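Local coordinates for down syndrome cell adhesion molecule, isoform AK (Drosophila melanogaster, PDB 4WVR), which probably mediates isoform-specific homophilic cell adhesion through its extracellular immunoglobulin domains, of which the seventh is the part present here, at residues C30-Q33 with P38-I41; S67-A72 with G80-I85; R48-G53 with I57-L62; F13-D18 with E24-Q29. All coordinates share one frame; numbering follows the deposited sequence.

Contact 1 of 4, residues C30-Q33 with P38-I41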
loop_
_atom_site.group_PDB
_atom_site.type_symbol
_atom_site.label_atom_id
_atom_site.label_comp_id
_atom_site.label_asym_id
_atom_site.label_seq_id
_atom_site.Cartn_x
_atom_site.Cartn_y
_atom_site.Cartn_z
ATOM N N CYS A 30 1.668 -5.812 1.705
ATOM C CA CYS A 30 2.141 -6.876 2.581
ATOM C C CYS A 30 3.594 -6.601 2.931
ATOM O O CYS A 30 4.492 -6.808 2.113
ATOM C CB CYS A 30 1.992 -8.243 1.914
ATOM S SG CYS A 30 2.494 -9.628 2.958
ATOM N N MET A 31 3.823 -6.116 4.144
ATOM C CA MET A 31 5.160 -5.706 4.543
ATOM C C MET A 31 5.727 -6.642 5.599
ATOM O O MET A 31 5.295 -6.642 6.751
ATOM C CB MET A 31 5.149 -4.261 5.050
ATOM C CG MET A 31 4.939 -3.228 3.940
ATOM S SD MET A 31 4.621 -1.562 4.561
ATOM C CE MET A 31 2.981 -1.772 5.254
ATOM N N VAL A 32 6.692 -7.450 5.182
ATOM C CA VAL A 32 7.376 -8.360 6.085
ATOM C C VAL A 32 8.284 -7.568 7.021
ATOM O O VAL A 32 8.998 -6.663 6.590
ATOM C CB VAL A 32 8.195 -9.407 5.300
ATOM C CG1 VAL A 32 8.994 -10.291 6.246
ATOM C CG2 VAL A 32 7.277 -10.242 4.418
ATOM N N GLN A 33 8.239 -7.895 8.308
ATOM C CA GLN A 33 9.089 -7.232 9.286
ATOM C C GLN A 33 10.327 -8.083 9.564
ATOM O O GLN A 33 11.373 -7.901 8.940
ATOM C CB GLN A 33 8.311 -6.963 10.575
ATOM C CG GLN A 33 7.016 -6.203 10.347
ATOM C CD GLN A 33 7.241 -4.862 9.671
ATOM O OE1 GLN A 33 8.112 -4.091 10.075
ATOM N NE2 GLN A 33 6.460 -4.583 8.631
ATOM N N PRO A 38 16.376 -14.617 1.085
ATOM C CA PRO A 38 15.217 -14.218 0.274
ATOM C C PRO A 38 13.883 -14.706 0.830
ATOM O O PRO A 38 13.818 -15.745 1.488
ATOM C CB PRO A 38 15.502 -14.874 -1.078
ATOM C CG PRO A 38 16.258 -16.103 -0.721
ATOM C CD PRO A 38 17.121 -15.723 0.455
ATOM N N ILE A 39 12.825 -13.950 0.555
ATOM C CA ILE A 39 11.487 -14.294 1.015
ATOM C C ILE A 39 10.524 -14.319 -0.160
ATOM O O ILE A 39 10.471 -13.372 -0.946
ATOM C CB ILE A 39 10.978 -13.293 2.073
ATOM C CG1 ILE A 39 11.913 -13.267 3.282
ATOM C CG2 ILE A 39 9.563 -13.644 2.509
ATOM C CD1 ILE A 39 11.610 -12.161 4.265
ATOM N N THR A 40 9.773 -15.407 -0.287
ATOM C CA THR A 40 8.748 -15.502 -1.315
ATOM C C THR A 40 7.433 -14.963 -0.771
ATOM O O THR A 40 6.997 -15.351 0.312
ATOM C CB THR A 40 8.557 -16.951 -1.804
ATOM O OG1 THR A 40 9.752 -17.398 -2.453
ATOM C CG2 THR A 40 7.402 -17.036 -2.792
ATOM N N ILE A 41 6.809 -14.056 -1.513
ATOM C CA ILE A 41 5.558 -13.458 -1.069
ATOM C C ILE A 41 4.471 -13.657 -2.112
ATOM O O ILE A 41 4.581 -13.175 -3.238
ATOM C CB ILE A 41 5.722 -11.954 -0.776
ATOM C CG1 ILE A 41 6.877 -11.724 0.200
ATOM C CG2 ILE A 41 4.439 -11.394 -0.209
ATOM C CD1 ILE A 41 7.147 -10.266 0.499
#
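Cys30 and Val32 meet Ile39 and Ile41 without any aromatic ring, so this interface has no ring face or edge; it is built from methyls and one sulfur. The nearby flat group is the amide of Gln33, turned away from 38-41. Its NE2 donates to Met31 O at 3.0 Å with the donor above the carbonyl plane, while its OE1 accepts from Asn25 N of the second subunit, so both ends of the amide are held. Across the contact, Val32 and Ile39 approach tip to tip, CG1 of Val32 lying 3.8 Å from CD1 of Ile39. The other branch, Val32 CG2, is 3.9 Å from Ile41 CD1, and these two side chains run past one another in opposing senses. A chi1 of -53° sets Ile41 CG1 beside the backbone N and leaves CG2 opposite that nitrogen, 4.1 Å from Cys30 SG. The backbones stay apart: the CA atoms of Cys30 and Ile41 are separated by 8.3 Å, a gap that side chains bridge. Strands 26-31 and 40-45 belong to opposite sheets of the immunoglobulin sandwich, and strand 80-87 borders the contact through Ala86 and through Cys84, the disulfide partner of Cys30.

Contact 2 of 4, residues S67-A72 with G80-I85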
loop_
_atom_site.group_PDB
_atom_site.type_symbol
_atom_site.label_atom_id
_atom_site.label_comp_id
_atom_site.label_asym_id
_atom_site.label_seq_id
_atom_site.Cartn_x
_atom_site.Cartn_y
_atom_site.Cartn_z
ATOM N N SER A 67 5.280 -6.731 -0.738
ATOM C CA SER A 67 4.478 -6.968 -1.929
ATOM C C SER A 67 3.216 -6.117 -1.873
ATOM O O SER A 67 2.567 -6.028 -0.830
ATOM C CB SER A 67 4.117 -8.448 -2.059
ATOM O OG SER A 67 3.259 -8.669 -3.167
ATOM N N VAL A 68 2.874 -5.499 -3.000
ATOM C CA VAL A 68 1.723 -4.601 -3.072
ATOM C C VAL A 68 0.589 -5.177 -3.913
ATOM O O VAL A 68 0.800 -5.608 -5.047
ATOM C CB VAL A 68 2.109 -3.244 -3.674
ATOM C CG1 VAL A 68 0.956 -2.260 -3.528
ATOM C CG2 VAL A 68 3.366 -2.711 -3.009
ATOM N N LEU A 69 -0.618 -5.171 -3.360
ATOM C CA LEU A 69 -1.789 -5.619 -4.099
ATOM C C LEU A 69 -2.690 -4.421 -4.375
ATOM O O LEU A 69 -2.947 -3.616 -3.484
ATOM C CB LEU A 69 -2.539 -6.709 -3.324
ATOM C CG LEU A 69 -3.740 -7.382 -4.002
ATOM C CD1 LEU A 69 -3.840 -8.836 -3.586
ATOM C CD2 LEU A 69 -5.038 -6.647 -3.672
ATOM N N ASN A 70 -3.149 -4.298 -5.617
ATOM C CA ASN A 70 -4.059 -3.220 -5.993
ATOM C C ASN A 70 -5.215 -3.733 -6.836
ATOM O O ASN A 70 -5.025 -4.529 -7.755
ATOM C CB ASN A 70 -3.314 -2.115 -6.756
ATOM C CG ASN A 70 -4.210 -0.935 -7.101
ATOM O OD1 ASN A 70 -4.542 -0.705 -8.267
ATOM N ND2 ASN A 70 -4.619 -0.186 -6.083
ATOM N N ILE A 71 -6.417 -3.276 -6.510
ATOM C CA ILE A 71 -7.580 -3.552 -7.336
ATOM C C ILE A 71 -8.048 -2.232 -7.922
ATOM O O ILE A 71 -8.725 -1.453 -7.249
ATOM C CB ILE A 71 -8.710 -4.219 -6.538
ATOM C CG1 ILE A 71 -8.181 -5.456 -5.809
ATOM C CG2 ILE A 71 -9.870 -4.575 -7.462
ATOM C CD1 ILE A 71 -9.215 -6.131 -4.923
ATOM N N ALA A 72 -7.660 -1.980 -9.170
ATOM C CA ALA A 72 -7.874 -0.682 -9.806
ATOM C C ALA A 72 -9.349 -0.285 -9.866
ATOM O O ALA A 72 -9.693 0.880 -9.657
ATOM C CB ALA A 72 -7.275 -0.688 -11.205
ATOM N N GLY A 80 -14.223 -11.267 -0.745
ATOM C CA GLY A 80 -13.648 -12.387 -0.031
ATOM C C GLY A 80 -12.382 -12.107 0.749
ATOM O O GLY A 80 -12.001 -10.955 0.975
ATOM N N VAL A 81 -11.724 -13.186 1.156
ATOM C CA VAL A 81 -10.556 -13.101 2.019
ATOM C C VAL A 81 -9.264 -13.038 1.215
ATOM O O VAL A 81 -8.925 -13.973 0.491
ATOM C CB VAL A 81 -10.489 -14.303 2.981
ATOM C CG1 VAL A 81 -9.337 -14.136 3.964
ATOM C CG2 VAL A 81 -11.810 -14.462 3.719
ATOM N N PHE A 82 -8.546 -11.927 1.342
ATOM C CA PHE A 82 -7.231 -11.802 0.733
ATOM C C PHE A 82 -6.166 -12.217 1.733
ATOM O O PHE A 82 -6.109 -11.699 2.846
ATOM C CB PHE A 82 -6.979 -10.371 0.252
ATOM C CG PHE A 82 -7.781 -9.991 -0.958
ATOM C CD1 PHE A 82 -9.081 -9.542 -0.831
ATOM C CD2 PHE A 82 -7.228 -10.083 -2.225
ATOM C CE1 PHE A 82 -9.821 -9.194 -1.946
ATOM C CE2 PHE A 82 -7.962 -9.738 -3.342
ATOM C CZ PHE A 82 -9.259 -9.292 -3.202
ATOM N N LYS A 83 -5.326 -13.161 1.335
ATOM C CA LYS A 83 -4.264 -13.616 2.210
ATOM C C LYS A 83 -2.906 -13.365 1.584
ATOM O O LYS A 83 -2.686 -13.669 0.415
ATOM C CB LYS A 83 -4.428 -15.103 2.532
ATOM C CG LYS A 83 -3.359 -15.651 3.467
ATOM C CD LYS A 83 -3.509 -17.153 3.646
ATOM C CE LYS A 83 -4.892 -17.510 4.169
ATOM N NZ LYS A 83 -5.071 -18.984 4.292
ATOM N N CYS A 84 -2.005 -12.787 2.366
ATOM C CA CYS A 84 -0.616 -12.670 1.962
ATOM C C CYS A 84 0.199 -13.734 2.673
ATOM O O CYS A 84 0.133 -13.849 3.894
ATOM C CB CYS A 84 -0.057 -11.291 2.287
ATOM S SG CYS A 84 1.695 -11.152 1.883
ATOM N N ILE A 85 0.960 -14.509 1.908
ATOM C CA ILE A 85 1.810 -15.547 2.475
ATOM C C ILE A 85 3.283 -15.236 2.235
ATOM O O ILE A 85 3.706 -15.040 1.097
ATOM C CB ILE A 85 1.482 -16.930 1.884
ATOM C CG1 ILE A 85 -0.014 -17.223 2.014
ATOM C CG2 ILE A 85 2.316 -18.011 2.565
ATOM C CD1 ILE A 85 -0.458 -18.454 1.264
#
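This is apolar packing between the two sheets of the immunoglobulin sandwich, deep in the domain: its centre lies about 3 Å from the centre of the chain. Strand 66-71 supplies Leu69 and Ile71 from one sheet, and strand 80-87 answers with Phe82 from the other. The evidence is in the methyl-to-ring distances. Ile71 CD1 stands 3.6 Å from Phe82 CZ, and the same methyl is 4.1 Å from Phe82 CE2, so it sits by the far end of the ring. Ile71 reaches this point with an extended chain (chi2 176°), and the two side chains approach from opposing strands. Leu69 crosses the phenylalanine at about a right angle and brings CD1 to 3.9 Å from Phe82 CD2, nearer the root of the ring than the isoleucine methyl. Both methyls meet the ring obliquely. Other side chains also touch the ring: Ile57 and Leu99 do so, and the ring of Phe15 meets it at a plane angle of about 55°. Farther along, Ser67 and Cys84 also turn inward without touching; Ser67 OG is hydrogen-bonded to Trp43 NE1, and Cys84 forms the disulfide with Cys30. Between 67-72 and 80-85 the chemistry is therefore wholly van der Waals and hydrophobic. Directional bonds play no part, and cohesion rests on the fit of two branched aliphatic chains against one aromatic ring shielded from water.

Contact 3 of 4, residues R48-G53 with I57-L62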
loop_
_atom_site.group_PDB
_atom_site.type_symbol
_atom_site.label_atom_id
_atom_site.label_comp_id
_atom_site.label_asym_id
_atom_site.label_seq_id
_atom_site.Cartn_x
_atom_site.Cartn_y
_atom_site.Cartn_z
ATOM N N ARG A 48 -7.677 -19.546 -3.241
ATOM C CA ARG A 48 -7.124 -19.820 -4.566
ATOM C C ARG A 48 -6.071 -18.770 -4.942
ATOM O O ARG A 48 -6.281 -17.565 -4.768
ATOM C CB ARG A 48 -8.230 -19.889 -5.625
ATOM C CG ARG A 48 -8.932 -18.575 -5.902
ATOM C CD ARG A 48 -10.058 -18.728 -6.909
ATOM N NE ARG A 48 -10.690 -17.445 -7.205
ATOM C CZ ARG A 48 -11.642 -16.890 -6.459
ATOM N NH1 ARG A 48 -12.076 -17.506 -5.366
ATOM N NH2 ARG A 48 -12.160 -15.720 -6.805
ATOM N N PRO A 49 -4.921 -19.237 -5.449
ATOM C CA PRO A 49 -3.765 -18.388 -5.765
ATOM C C PRO A 49 -4.080 -17.278 -6.762
ATOM O O PRO A 49 -4.846 -17.483 -7.704
ATOM C CB PRO A 49 -2.760 -19.377 -6.361
ATOM C CG PRO A 49 -3.151 -20.698 -5.791
ATOM C CD PRO A 49 -4.644 -20.659 -5.710
ATOM N N ILE A 50 -3.490 -16.107 -6.538
ATOM C CA ILE A 50 -3.632 -14.984 -7.450
ATOM C C ILE A 50 -2.296 -14.655 -8.086
ATOM O O ILE A 50 -1.271 -14.630 -7.409
ATOM C CB ILE A 50 -4.137 -13.708 -6.744
ATOM C CG1 ILE A 50 -5.122 -14.037 -5.626
ATOM C CG2 ILE A 50 -4.748 -12.745 -7.754
ATOM C CD1 ILE A 50 -5.452 -12.827 -4.780
ATOM N N ILE A 51 -2.309 -14.391 -9.386
ATOM C CA ILE A 51 -1.123 -13.886 -10.060
ATOM C C ILE A 51 -1.418 -12.484 -10.569
ATOM O O ILE A 51 -2.580 -12.097 -10.681
ATOM C CB ILE A 51 -0.692 -14.789 -11.230
ATOM C CG1 ILE A 51 -1.789 -14.834 -12.294
ATOM C CG2 ILE A 51 -0.363 -16.186 -10.724
ATOM C CD1 ILE A 51 -1.459 -15.708 -13.474
ATOM N N ASN A 52 -0.362 -11.731 -10.863
ATOM C CA ASN A 52 -0.489 -10.364 -11.355
ATOM C C ASN A 52 -1.423 -10.267 -12.563
ATOM O O ASN A 52 -1.219 -10.941 -13.575
ATOM C CB ASN A 52 0.893 -9.812 -11.714
ATOM C CG ASN A 52 0.861 -8.342 -12.081
ATOM O OD1 ASN A 52 0.019 -7.583 -11.599
ATOM N ND2 ASN A 52 1.786 -7.930 -12.940
ATOM N N GLY A 53 -2.459 -9.442 -12.437
ATOM C CA GLY A 53 -3.411 -9.234 -13.512
ATOM C C GLY A 53 -4.668 -10.084 -13.426
ATOM O O GLY A 53 -5.683 -9.756 -14.038
ATOM N N ILE A 57 -6.618 -7.936 -10.773
ATOM C CA ILE A 57 -5.888 -7.638 -9.544
ATOM C C ILE A 57 -4.395 -7.468 -9.806
ATOM O O ILE A 57 -3.740 -8.386 -10.307
ATOM C CB ILE A 57 -6.078 -8.749 -8.495
ATOM C CG1 ILE A 57 -7.557 -8.895 -8.136
ATOM C CG2 ILE A 57 -5.243 -8.459 -7.253
ATOM C CD1 ILE A 57 -7.840 -10.062 -7.214
ATOM N N THR A 58 -3.860 -6.299 -9.468
ATOM C CA THR A 58 -2.430 -6.045 -9.622
ATOM C C THR A 58 -1.639 -6.559 -8.421
ATOM O O THR A 58 -2.005 -6.316 -7.272
ATOM C CB THR A 58 -2.135 -4.539 -9.808
ATOM O OG1 THR A 58 -2.835 -4.043 -10.959
ATOM C CG2 THR A 58 -0.643 -4.306 -9.990
ATOM N N ILE A 59 -0.555 -7.274 -8.698
ATOM C CA ILE A 59 0.344 -7.758 -7.658
ATOM C C ILE A 59 1.785 -7.445 -8.049
ATOM O O ILE A 59 2.223 -7.798 -9.143
ATOM C CB ILE A 59 0.185 -9.274 -7.435
ATOM C CG1 ILE A 59 -1.211 -9.588 -6.889
ATOM C CG2 ILE A 59 1.260 -9.797 -6.498
ATOM C CD1 ILE A 59 -1.479 -11.064 -6.704
ATOM N N LEU A 60 2.520 -6.780 -7.164
ATOM C CA LEU A 60 3.904 -6.418 -7.461
ATOM C C LEU A 60 4.824 -6.574 -6.257
ATOM O O LEU A 60 4.557 -6.035 -5.180
ATOM C CB LEU A 60 3.984 -4.978 -7.977
ATOM C CG LEU A 60 5.408 -4.476 -8.232
ATOM C CD1 LEU A 60 6.027 -5.219 -9.407
ATOM C CD2 LEU A 60 5.427 -2.972 -8.471
ATOM N N LYS A 61 5.915 -7.309 -6.444
ATOM C CA LYS A 61 6.959 -7.368 -5.431
ATOM C C LYS A 61 7.772 -6.080 -5.458
ATOM O O LYS A 61 8.612 -5.881 -6.333
ATOM C CB LYS A 61 7.869 -8.578 -5.637
ATOM C CG LYS A 61 8.748 -8.875 -4.433
ATOM C CD LYS A 61 8.435 -10.235 -3.838
ATOM C CE LYS A 61 9.449 -10.626 -2.767
ATOM N NZ LYS A 61 10.773 -10.993 -3.335
ATOM N N LEU A 62 7.520 -5.218 -4.482
ATOM C CA LEU A 62 8.091 -3.878 -4.459
ATOM C C LEU A 62 9.538 -3.877 -3.970
ATOM O O LEU A 62 10.341 -3.028 -4.361
ATOM C CB LEU A 62 7.237 -2.974 -3.570
ATOM C CG LEU A 62 7.563 -1.481 -3.570
ATOM C CD1 LEU A 62 7.365 -0.905 -4.958
ATOM C CD2 LEU A 62 6.712 -0.742 -2.549
HETATM O O HOH W 1 -1.960 -5.383 -12.839
#
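Asn52 meets Ile59 through a side-chain amide standing in for a strand partner. With CG anti to the backbone N (chi1 -173°), the side chain extends so that OD1 accepts from Ile59 N at 3.0 Å. The N-H points almost straight at the oxygen (170°), although the donor lies above the amide carbonyl plane. This bond agrees with the modelled amide orientation, which places the oxygen towards the N-H. A water also donates to OD1, at 3.2 Å, and lies close to Thr58 OG1, linking the two side chains, though that second separation is doubtfully short. One residue on, Gly53 N donates to Ile57 O at 2.7 Å. Gly53 has a positive phi of 96°, a conformation suited to glycine, and with it the chain turns beside Ile57.

Next to these polar links lies an aliphatic cluster. Ile59, with CG1 beside its backbone N and an extended chi2, sends CD1 to 3.7 Å from Ile50 CB, crossing that side chain at about a right angle. Ile50 has its CG2 methyl 3.8 Å from the same Ile59 CD1 and 4.1 Å from Ile57 CD1, so one branch serves both partners. The contact joins the short strand 48-50, at the edge of the sheet holding 40-45 and 80-87, to strand 57-63, outermost in the other sheet within this chain; Trp43 lies against Ile50 and Ile59, and Phe82 against Ile50 and Ile57.

Contact 4 of 4, residues F13-D18 with E24-Q29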
loop_
_atom_site.group_PDB
_atom_site.type_symbol
_atom_site.label_atom_id
_atom_site.label_comp_id
_atom_site.label_asym_id
_atom_site.label_seq_id
_atom_site.Cartn_x
_atom_site.Cartn_y
_atom_site.Cartn_z
ATOM N N PHE A 13 -2.652 -5.861 7.587
ATOM C CA PHE A 13 -3.199 -4.838 6.706
ATOM C C PHE A 13 -4.718 -4.935 6.684
ATOM O O PHE A 13 -5.288 -5.904 7.179
ATOM C CB PHE A 13 -2.624 -4.962 5.287
ATOM C CG PHE A 13 -2.688 -6.356 4.705
ATOM C CD1 PHE A 13 -3.900 -6.921 4.335
ATOM C CD2 PHE A 13 -1.527 -7.084 4.494
ATOM C CE1 PHE A 13 -3.958 -8.194 3.786
ATOM C CE2 PHE A 13 -1.575 -8.356 3.938
ATOM C CZ PHE A 13 -2.793 -8.912 3.589
ATOM N N SER A 14 -5.375 -3.934 6.110
ATOM C CA SER A 14 -6.829 -3.950 6.025
ATOM C C SER A 14 -7.347 -3.121 4.855
ATOM O O SER A 14 -6.814 -2.057 4.557
ATOM C CB SER A 14 -7.440 -3.442 7.335
ATOM O OG SER A 14 -8.856 -3.396 7.256
ATOM N N PHE A 15 -8.389 -3.618 4.196
ATOM C CA PHE A 15 -9.090 -2.835 3.186
ATOM C C PHE A 15 -9.991 -1.802 3.858
ATOM O O PHE A 15 -10.462 -0.864 3.216
ATOM C CB PHE A 15 -9.914 -3.735 2.262
ATOM C CG PHE A 15 -9.085 -4.656 1.415
ATOM C CD1 PHE A 15 -8.479 -4.198 0.256
ATOM C CD2 PHE A 15 -8.913 -5.981 1.775
ATOM C CE1 PHE A 15 -7.713 -5.047 -0.530
ATOM C CE2 PHE A 15 -8.150 -6.834 0.996
ATOM C CZ PHE A 15 -7.551 -6.366 -0.159
ATOM N N GLY A 16 -10.227 -1.981 5.154
ATOM C CA GLY A 16 -10.983 -1.011 5.922
ATOM C C GLY A 16 -12.178 -1.574 6.664
ATOM O O GLY A 16 -12.540 -2.740 6.501
ATOM N N ASP A 17 -12.792 -0.719 7.477
ATOM C CA ASP A 17 -13.939 -1.085 8.299
ATOM C C ASP A 17 -15.163 -1.360 7.435
ATOM O O ASP A 17 -15.879 -2.342 7.630
ATOM C CB ASP A 17 -14.266 0.040 9.281
ATOM C CG ASP A 17 -13.045 0.853 9.660
ATOM O OD1 ASP A 17 -12.271 0.405 10.536
ATOM O OD2 ASP A 17 -12.848 1.931 9.058
ATOM N N ASP A 18 -15.395 -0.470 6.478
ATOM C CA ASP A 18 -16.658 -0.426 5.759
ATOM C C ASP A 18 -16.593 -1.123 4.408
ATOM O O ASP A 18 -15.535 -1.172 3.778
ATOM C CB ASP A 18 -17.080 1.030 5.578
ATOM C CG ASP A 18 -17.150 1.781 6.893
ATOM O OD1 ASP A 18 -17.493 1.160 7.923
ATOM O OD2 ASP A 18 -16.839 2.989 6.903
ATOM N N GLU A 24 -14.435 1.362 -7.021
ATOM C CA GLU A 24 -13.427 2.021 -6.198
ATOM C C GLU A 24 -12.041 1.415 -6.395
ATOM O O GLU A 24 -11.891 0.320 -6.940
ATOM C CB GLU A 24 -13.801 1.965 -4.718
ATOM C CG GLU A 24 -15.012 2.810 -4.336
ATOM C CD GLU A 24 -15.149 2.980 -2.832
ATOM O OE1 GLU A 24 -14.116 2.930 -2.128
ATOM O OE2 GLU A 24 -16.289 3.159 -2.352
ATOM N N ASN A 25 -11.033 2.149 -5.939
ATOM C CA ASN A 25 -9.636 1.753 -6.049
ATOM C C ASN A 25 -9.137 1.309 -4.680
ATOM O O ASN A 25 -8.949 2.132 -3.787
ATOM C CB ASN A 25 -8.813 2.922 -6.596
ATOM C CG ASN A 25 -7.319 2.648 -6.626
ATOM O OD1 ASN A 25 -6.871 1.505 -6.545
ATOM N ND2 ASN A 25 -6.537 3.713 -6.755
ATOM N N ALA A 26 -8.945 0.005 -4.512
ATOM C CA ALA A 26 -8.576 -0.542 -3.213
ATOM C C ALA A 26 -7.255 -1.286 -3.289
ATOM O O ALA A 26 -6.853 -1.760 -4.356
ATOM C CB ALA A 26 -9.670 -1.459 -2.688
ATOM N N GLY A 27 -6.576 -1.387 -2.155
ATOM C CA GLY A 27 -5.293 -2.062 -2.125
ATOM C C GLY A 27 -4.702 -2.202 -0.741
ATOM O O GLY A 27 -5.152 -1.554 0.208
ATOM N N VAL A 28 -3.692 -3.062 -0.633
ATOM C CA VAL A 28 -2.948 -3.262 0.605
ATOM C C VAL A 28 -1.475 -3.527 0.306
ATOM O O VAL A 28 -1.130 -3.959 -0.801
ATOM C CB VAL A 28 -3.500 -4.446 1.425
ATOM C CG1 VAL A 28 -4.842 -4.095 2.061
ATOM C CG2 VAL A 28 -3.613 -5.694 0.554
ATOM N N GLN A 29 -0.617 -3.254 1.288
ATOM C CA GLN A 29 0.796 -3.614 1.209
ATOM C C GLN A 29 1.074 -4.728 2.191
ATOM O O GLN A 29 0.773 -4.599 3.380
ATOM C CB GLN A 29 1.721 -2.447 1.548
ATOM C CG GLN A 29 1.802 -1.336 0.524
ATOM C CD GLN A 29 3.014 -0.437 0.734
ATOM O OE1 GLN A 29 4.062 -0.864 1.226
ATOM N NE2 GLN A 29 2.835 0.839 0.448
HETATM O O HOH W 2 -5.011 -0.332 2.699
#
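Phe13 and Phe15 both turn a ring face to Val28, and the torsions explain how one valine serves two rings. Phe13 has CG between its backbone N and carbonyl carbon (chi1 50°), the crowded position, which lays its ring over Val28, while Phe15 has CG anti to the carbonyl carbon. In Val28, CG1 is anti to the carbonyl carbon and CG2 lies between it and the backbone N, which directs CG2 at the face of Phe13 and CG1 at that of Phe15. CG2 stands 4.2 Å from the centroid of the Phe13 ring, 18° off the normal and offset toward the rim; CG1 stands 4.0 Å from the centroid of the Phe15 ring, 12° off the normal and over its centre. Both are CH-pi contacts. Val28 CG1 also lies 3.7 Å from Phe13 CD1, and Phe15 CD1 reaches Ala26 CB at 4.2 Å. Ser14 faces the other way: its OG accepts from Gly16 N at 2.9 Å, an ST turn that shapes the chain just beyond Phe15. A water lies between Ser14 O and Gly27 O.

The irregular run 13-15 passes antiparallel to strand 26-31 and lies also against strand 92-99, where Ser97 OG bonds Phe15 N. Its two rings reach inward to Trp43 and Phe82, in the same sheet as strand 92-99, whereas Gln29 NE2 on strand 26-31 bonds Leu69 O of the second subunit.

From the N terminus the contacts follow in series: contact 4, contact 1, contact 3, then contact 2. Each closes before the next opens, so none nests or crosses. Contact 4 folds the N-terminal run back on strand 26-31, and contact 1 takes the same strand onward, across to the facing sheet. Contact 3 closes the connection by which the chain returns to the first sheet, with three residues between its segments. Contact 2 closes the connection from strand 66-71 to strand 80-87, with seven residues between its segments. Backbone hydrogen bonds join contact 2 to the other three within one sheet, and the Cys30-Cys84 disulfide joins contacts 1 and 2 across the sandwich.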